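PDB 2PPY: enoyl-CoA hydratase from Geobacillus kaustophilus, which probably catalyses the reversible addition of water to the double bond of 2-enoyl-CoA thioesters, a step of fatty acid beta-oxidation. Local coordinates for residues 44-58 and 93-107. Residues are numbered along the deposited sequence; the frame is centred on the assembly and turned at random.
Sequences IDDIRFDPDIKVVIV and TLDKIARSPQVYIAC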
loop_
_atom_site.group_PDB
_atom_site.type_symbol
_atom_site.label_atom_id
_atom_site.label_comp_id
_atom_site.label_asym_id
_atom_site.label_seq_id
_atom_site.Cartn_x
_atom_site.Cartn_y
_atom_site.Cartn_z
ATOM N N ILE A 44 17.301 -19.929 -13.513
ATOM C CA ILE A 44 16.246 -18.945 -13.715
ATOM C C ILE A 44 16.699 -17.900 -14.733
ATOM O O ILE A 44 15.981 -17.615 -15.697
ATOM C CB ILE A 44 15.872 -18.252 -12.386
ATOM C CG1 ILE A 44 15.281 -19.288 -11.421
ATOM C CG2 ILE A 44 14.874 -17.140 -12.641
ATOM C CD1 ILE A 44 14.911 -18.743 -10.064
ATOM N N ASP A 45 17.890 -17.337 -14.530
ATOM C CA ASP A 45 18.411 -16.334 -15.459
ATOM C C ASP A 45 18.535 -16.915 -16.864
ATOM O O ASP A 45 18.134 -16.288 -17.845
ATOM C CB ASP A 45 19.778 -15.809 -15.003
ATOM C CG ASP A 45 19.682 -14.885 -13.808
ATOM O OD1 ASP A 45 18.622 -14.253 -13.628
ATOM O OD2 ASP A 45 20.672 -14.776 -13.057
ATOM N N ASP A 46 19.092 -18.119 -16.955
ATOM C CA ASP A 46 19.250 -18.779 -18.245
ATOM C C ASP A 46 17.910 -18.921 -18.952
ATOM O O ASP A 46 17.767 -18.546 -20.113
ATOM C CB ASP A 46 19.849 -20.171 -18.072
ATOM C CG ASP A 46 19.904 -20.937 -19.380
ATOM O OD1 ASP A 46 20.724 -20.569 -20.246
ATOM O OD2 ASP A 46 19.119 -21.895 -19.550
ATOM N N ILE A 47 16.933 -19.474 -18.241
ATOM C CA ILE A 47 15.606 -19.683 -18.798
ATOM C C ILE A 47 14.938 -18.380 -19.224
ATOM O O ILE A 47 14.241 -18.344 -20.241
ATOM C CB ILE A 47 14.709 -20.444 -17.797
ATOM C CG1 ILE A 47 15.286 -21.847 -17.567
ATOM C CG2 ILE A 47 13.286 -20.538 -18.331
ATOM C CD1 ILE A 47 14.606 -22.644 -16.480
ATOM N N ARG A 48 15.157 -17.313 -18.453
ATOM C CA ARG A 48 14.582 -16.007 -18.771
ATOM C C ARG A 48 15.067 -15.520 -20.130
ATOM O O ARG A 48 14.289 -15.024 -20.939
ATOM C CB ARG A 48 14.989 -14.960 -17.728
ATOM C CG ARG A 48 14.160 -14.895 -16.463
ATOM C CD ARG A 48 14.786 -13.857 -15.538
ATOM N NE ARG A 48 13.961 -13.516 -14.382
ATOM C CZ ARG A 48 14.251 -12.526 -13.545
ATOM N NH1 ARG A 48 15.340 -11.794 -13.740
ATOM N NH2 ARG A 48 13.455 -12.260 -12.519
ATOM N N PHE A 49 16.368 -15.650 -20.368
ATOM C CA PHE A 49 16.959 -15.197 -21.618
ATOM C C PHE A 49 16.742 -16.167 -22.772
ATOM O O PHE A 49 17.304 -15.988 -23.851
ATOM C CB PHE A 49 18.455 -14.930 -21.416
ATOM C CG PHE A 49 18.751 -13.595 -20.791
ATOM C CD1 PHE A 49 19.000 -12.479 -21.587
ATOM C CD2 PHE A 49 18.769 -13.446 -19.408
ATOM C CE1 PHE A 49 19.265 -11.235 -21.017
ATOM C CE2 PHE A 49 19.032 -12.207 -18.827
ATOM C CZ PHE A 49 19.281 -11.100 -19.635
ATOM N N ASP A 50 15.926 -17.192 -22.544
ATOM C CA ASP A 50 15.624 -18.177 -23.578
ATOM C C ASP A 50 14.166 -17.999 -23.998
ATOM O O ASP A 50 13.266 -18.565 -23.386
ATOM C CB ASP A 50 15.833 -19.593 -23.042
ATOM C CG ASP A 50 15.734 -20.649 -24.130
ATOM O OD1 ASP A 50 15.130 -20.366 -25.184
ATOM O OD2 ASP A 50 16.250 -21.767 -23.923
ATOM N N PRO A 51 13.924 -17.221 -25.066
ATOM C CA PRO A 51 12.605 -16.909 -25.631
ATOM C C PRO A 51 11.695 -18.101 -25.911
ATOM O O PRO A 51 10.471 -17.972 -25.896
ATOM C CB PRO A 51 12.949 -16.161 -26.918
ATOM C CG PRO A 51 14.262 -15.543 -26.614
ATOM C CD PRO A 51 14.985 -16.659 -25.917
ATOM N N ASP A 52 12.290 -19.258 -26.169
ATOM C CA ASP A 52 11.508 -20.445 -26.488
ATOM C C ASP A 52 10.832 -21.111 -25.301
ATOM O O ASP A 52 9.872 -21.860 -25.481
ATOM C CB ASP A 52 12.386 -21.468 -27.216
ATOM C CG ASP A 52 12.934 -20.937 -28.529
ATOM O OD1 ASP A 52 12.130 -20.481 -29.374
ATOM O OD2 ASP A 52 14.168 -20.978 -28.716
ATOM N N ILE A 53 11.321 -20.851 -24.092
ATOM C CA ILE A 53 10.729 -21.465 -22.906
ATOM C C ILE A 53 9.563 -20.636 -22.386
ATOM O O ILE A 53 9.719 -19.462 -22.057
ATOM C CB ILE A 53 11.762 -21.631 -21.774
ATOM C CG1 ILE A 53 13.021 -22.324 -22.305
ATOM C CG2 ILE A 53 11.153 -22.467 -20.644
ATOM C CD1 ILE A 53 12.776 -23.726 -22.843
ATOM N N LYS A 54 8.391 -21.254 -22.313
ATOM C CA LYS A 54 7.202 -20.566 -21.845
ATOM C C LYS A 54 6.704 -21.116 -20.506
ATOM O O LYS A 54 5.940 -20.461 -19.800
ATOM C CB LYS A 54 6.099 -20.672 -22.902
ATOM C CG LYS A 54 6.330 -19.816 -24.159
ATOM C CD LYS A 54 7.481 -20.320 -25.009
ATOM C CE LYS A 54 7.479 -19.689 -26.406
ATOM N NZ LYS A 54 7.766 -18.225 -26.424
ATOM N N VAL A 55 7.141 -22.322 -20.162
ATOM C CA VAL A 55 6.735 -22.944 -18.914
ATOM C C VAL A 55 7.907 -23.636 -18.233
ATOM O O VAL A 55 8.781 -24.201 -18.889
ATOM C CB VAL A 55 5.621 -23.997 -19.144
ATOM C CG1 VAL A 55 5.173 -24.579 -17.810
ATOM C CG2 VAL A 55 4.445 -23.365 -19.871
ATOM N N VAL A 56 7.925 -23.590 -16.908
ATOM C CA VAL A 56 8.987 -24.239 -16.157
ATOM C C VAL A 56 8.392 -25.147 -15.092
ATOM O O VAL A 56 7.553 -24.721 -14.298
ATOM C CB VAL A 56 9.909 -23.221 -15.464
ATOM C CG1 VAL A 56 10.976 -23.962 -14.657
ATOM C CG2 VAL A 56 10.557 -22.308 -16.498
ATOM N N ILE A 57 8.810 -26.406 -15.096
ATOM C CA ILE A 57 8.337 -27.351 -14.099
ATOM C C ILE A 57 9.498 -27.674 -13.169
ATOM O O ILE A 57 10.571 -28.073 -13.615
ATOM C CB ILE A 57 7.867 -28.684 -14.716
ATOM C CG1 ILE A 57 6.748 -28.449 -15.726
ATOM C CG2 ILE A 57 7.366 -29.602 -13.607
ATOM C CD1 ILE A 57 6.336 -29.719 -16.475
ATOM N N VAL A 58 9.291 -27.496 -11.876
ATOM C CA VAL A 58 10.341 -27.817 -10.933
ATOM C C VAL A 58 9.951 -29.136 -10.280
ATOM O O VAL A 58 8.877 -29.249 -9.694
ATOM C CB VAL A 58 10.489 -26.716 -9.867
ATOM C CG1 VAL A 58 11.621 -27.064 -8.906
ATOM C CG2 VAL A 58 10.751 -25.375 -10.546
ATOM N N THR A 93 16.322 -14.835 -4.925
ATOM C CA THR A 93 16.269 -15.820 -5.998
ATOM C C THR A 93 14.813 -16.237 -6.195
ATOM O O THR A 93 14.298 -16.216 -7.312
ATOM C CB THR A 93 17.115 -17.062 -5.667
ATOM O OG1 THR A 93 18.495 -16.681 -5.560
ATOM C CG2 THR A 93 16.964 -18.123 -6.765
ATOM N N LEU A 94 14.148 -16.602 -5.105
ATOM C CA LEU A 94 12.752 -17.003 -5.195
ATOM C C LEU A 94 11.899 -15.851 -5.731
ATOM O O LEU A 94 10.963 -16.075 -6.494
ATOM C CB LEU A 94 12.232 -17.460 -3.826
ATOM C CG LEU A 94 12.852 -18.744 -3.249
ATOM C CD1 LEU A 94 12.032 -19.188 -2.037
ATOM C CD2 LEU A 94 12.869 -19.863 -4.307
ATOM N N ASP A 95 12.232 -14.621 -5.350
ATOM C CA ASP A 95 11.473 -13.458 -5.811
ATOM C C ASP A 95 11.472 -13.314 -7.336
ATOM O O ASP A 95 10.514 -12.795 -7.915
ATOM C CB ASP A 95 12.029 -12.154 -5.208
ATOM C CG ASP A 95 11.936 -12.109 -3.691
ATOM O OD1 ASP A 95 11.034 -12.752 -3.116
ATOM O OD2 ASP A 95 12.765 -11.405 -3.074
ATOM N N LYS A 96 12.548 -13.760 -7.980
ATOM C CA LYS A 96 12.677 -13.653 -9.433
ATOM C C LYS A 96 11.617 -14.404 -10.247
ATOM O O LYS A 96 11.311 -14.024 -11.375
ATOM C CB LYS A 96 14.084 -14.099 -9.850
ATOM C CG LYS A 96 15.168 -13.200 -9.254
ATOM C CD LYS A 96 16.591 -13.692 -9.498
ATOM C CE LYS A 96 17.028 -13.509 -10.945
ATOM N NZ LYS A 96 18.518 -13.552 -11.059
ATOM N N ILE A 97 11.050 -15.459 -9.672
ATOM C CA ILE A 97 10.038 -16.254 -10.363
ATOM C C ILE A 97 8.778 -15.457 -10.726
ATOM O O ILE A 97 8.293 -15.532 -11.855
ATOM C CB ILE A 97 9.639 -17.490 -9.508
ATOM C CG1 ILE A 97 10.858 -18.399 -9.328
ATOM C CG2 ILE A 97 8.513 -18.263 -10.187
ATOM C CD1 ILE A 97 10.623 -19.579 -8.417
ATOM N N ALA A 98 8.251 -14.694 -9.775
ATOM C CA ALA A 98 7.054 -13.899 -10.023
ATOM C C ALA A 98 7.284 -12.852 -11.112
ATOM O O ALA A 98 6.338 -12.394 -11.744
ATOM C CB ALA A 98 6.603 -13.220 -8.736
ATOM N N ARG A 99 8.542 -12.477 -11.329
ATOM C CA ARG A 99 8.872 -11.481 -12.340
ATOM C C ARG A 99 9.214 -12.096 -13.694
ATOM O O ARG A 99 9.342 -11.373 -14.683
ATOM C CB ARG A 99 10.054 -10.623 -11.871
ATOM C CG ARG A 99 9.865 -10.005 -10.500
ATOM C CD ARG A 99 10.985 -9.033 -10.156
ATOM N NE ARG A 99 10.942 -8.658 -8.744
ATOM C CZ ARG A 99 11.866 -8.997 -7.850
ATOM N NH1 ARG A 99 12.923 -9.717 -8.215
ATOM N NH2 ARG A 99 11.723 -8.632 -6.585
ATOM N N SER A 100 9.371 -13.420 -13.737
ATOM C CA SER A 100 9.725 -14.126 -14.973
ATOM C C SER A 100 8.559 -14.347 -15.942
ATOM O O SER A 100 7.418 -14.537 -15.527
ATOM C CB SER A 100 10.363 -15.477 -14.635
ATOM O OG SER A 100 11.539 -15.306 -13.862
ATOM N N PRO A 101 8.842 -14.348 -17.255
ATOM C CA PRO A 101 7.804 -14.548 -18.269
ATOM C C PRO A 101 7.178 -15.935 -18.221
ATOM O O PRO A 101 5.999 -16.094 -18.535
ATOM C CB PRO A 101 8.547 -14.321 -19.591
ATOM C CG PRO A 101 9.735 -13.500 -19.209
ATOM C CD PRO A 101 10.145 -14.105 -17.893
ATOM N N GLN A 102 7.973 -16.935 -17.842
ATOM C CA GLN A 102 7.500 -18.319 -17.781
ATOM C C GLN A 102 6.624 -18.599 -16.578
ATOM O O GLN A 102 6.793 -17.995 -15.519
ATOM C CB GLN A 102 8.666 -19.316 -17.708
ATOM C CG GLN A 102 9.605 -19.366 -18.892
ATOM C CD GLN A 102 10.610 -18.239 -18.885
ATOM O OE1 GLN A 102 10.940 -17.690 -17.830
ATOM N NE2 GLN A 102 11.121 -17.899 -20.063
ATOM N N VAL A 103 5.702 -19.542 -16.747
ATOM C CA VAL A 103 4.833 -19.961 -15.664
ATOM C C VAL A 103 5.612 -21.047 -14.924
ATOM O O VAL A 103 6.029 -22.042 -15.523
ATOM C CB VAL A 103 3.509 -20.552 -16.197
ATOM C CG1 VAL A 103 2.730 -21.217 -15.069
ATOM C CG2 VAL A 103 2.674 -19.453 -16.828
ATOM N N TYR A 104 5.828 -20.842 -13.631
ATOM C CA TYR A 104 6.552 -21.810 -12.817
ATOM C C TYR A 104 5.602 -22.740 -12.057
ATOM O O TYR A 104 4.751 -22.290 -11.292
ATOM C CB TYR A 104 7.476 -21.083 -11.833
ATOM C CG TYR A 104 8.840 -20.744 -12.404
ATOM C CD1 TYR A 104 8.973 -19.880 -13.491
ATOM C CD2 TYR A 104 9.993 -21.320 -11.876
ATOM C CE1 TYR A 104 10.230 -19.600 -14.042
ATOM C CE2 TYR A 104 11.248 -21.050 -12.416
ATOM C CZ TYR A 104 11.359 -20.193 -13.497
ATOM O OH TYR A 104 12.597 -19.948 -14.031
ATOM N N ILE A 105 5.756 -24.040 -12.280
ATOM C CA ILE A 105 4.919 -25.040 -11.629
ATOM C C ILE A 105 5.781 -25.951 -10.763
ATOM O O ILE A 105 6.782 -26.495 -11.230
ATOM C CB ILE A 105 4.189 -25.931 -12.664
ATOM C CG1 ILE A 105 3.430 -25.060 -13.664
ATOM C CG2 ILE A 105 3.216 -26.881 -11.953
ATOM C CD1 ILE A 105 2.792 -25.859 -14.782
ATOM N N ALA A 106 5.390 -26.113 -9.506
ATOM C CA ALA A 106 6.115 -26.983 -8.593
ATOM C C ALA A 106 5.462 -28.359 -8.654
ATOM O O ALA A 106 4.292 -28.508 -8.304
ATOM C CB ALA A 106 6.038 -26.440 -7.182
ATOM N N CYS A 107 6.209 -29.357 -9.114
ATOM C CA CYS A 107 5.683 -30.715 -9.203
ATOM C C CYS A 107 6.075 -31.436 -7.920
ATOM O O CYS A 107 7.196 -31.925 -7.793
ATOM C CB CYS A 107 6.273 -31.442 -10.413
ATOM S SG CYS A 107 5.532 -33.071 -10.721
HETATM O O HOH W 1 12.748 -18.008 -15.689
#
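The carbonyl oxygen of Lys96 is gripped by two side chains where helices 34-48 and 80-99 each lead into a neighbouring parallel strand of the crotonase fold: Arg48 NH2 reaches it across the contact at 3.0 Å, and Ser100 OG donates to it from above the carbonyl plane at 2.8 Å. Arg48, its chain extended from CG to NE, also sends NE to Ser100 OG in a nearly straight bond (175°), in the guanidinium plane. One side chain thus ties the last turn of helix 34-48 to residues Lys96 to Ser100. Its NH1 turns outward to a salt bridge with Glu92 of a second subunit, so the same guanidinium serves fold and assembly. Lys96 CE lies over one guanidinium face, toward its rim, and the bend at chi3 (73°) helps swing NZ to Asp45 OD1, a salt bridge of 2.7 Å on the syn side; Asn41 is a further partner of NZ.

Beyond the helices, strands 55-58 and 103-107 run parallel as neighbours in the middle of the mixed sheet, joined by five backbone bonds from Val103 N to Cys107 N. On the face turned to these two helices, Val56 CB sits over the centre of the Tyr104 ring, 3.7 Å from its centroid, a CH-pi contact; Ile97 CG1 lies over the opposite face, displaced toward the rim. Gln102 donates NE2 to Ile53 O, while its OE1 accepts from a water that accepts a hydrogen bond from Tyr104 OH at 2.6 Å and donates to Ile44 O.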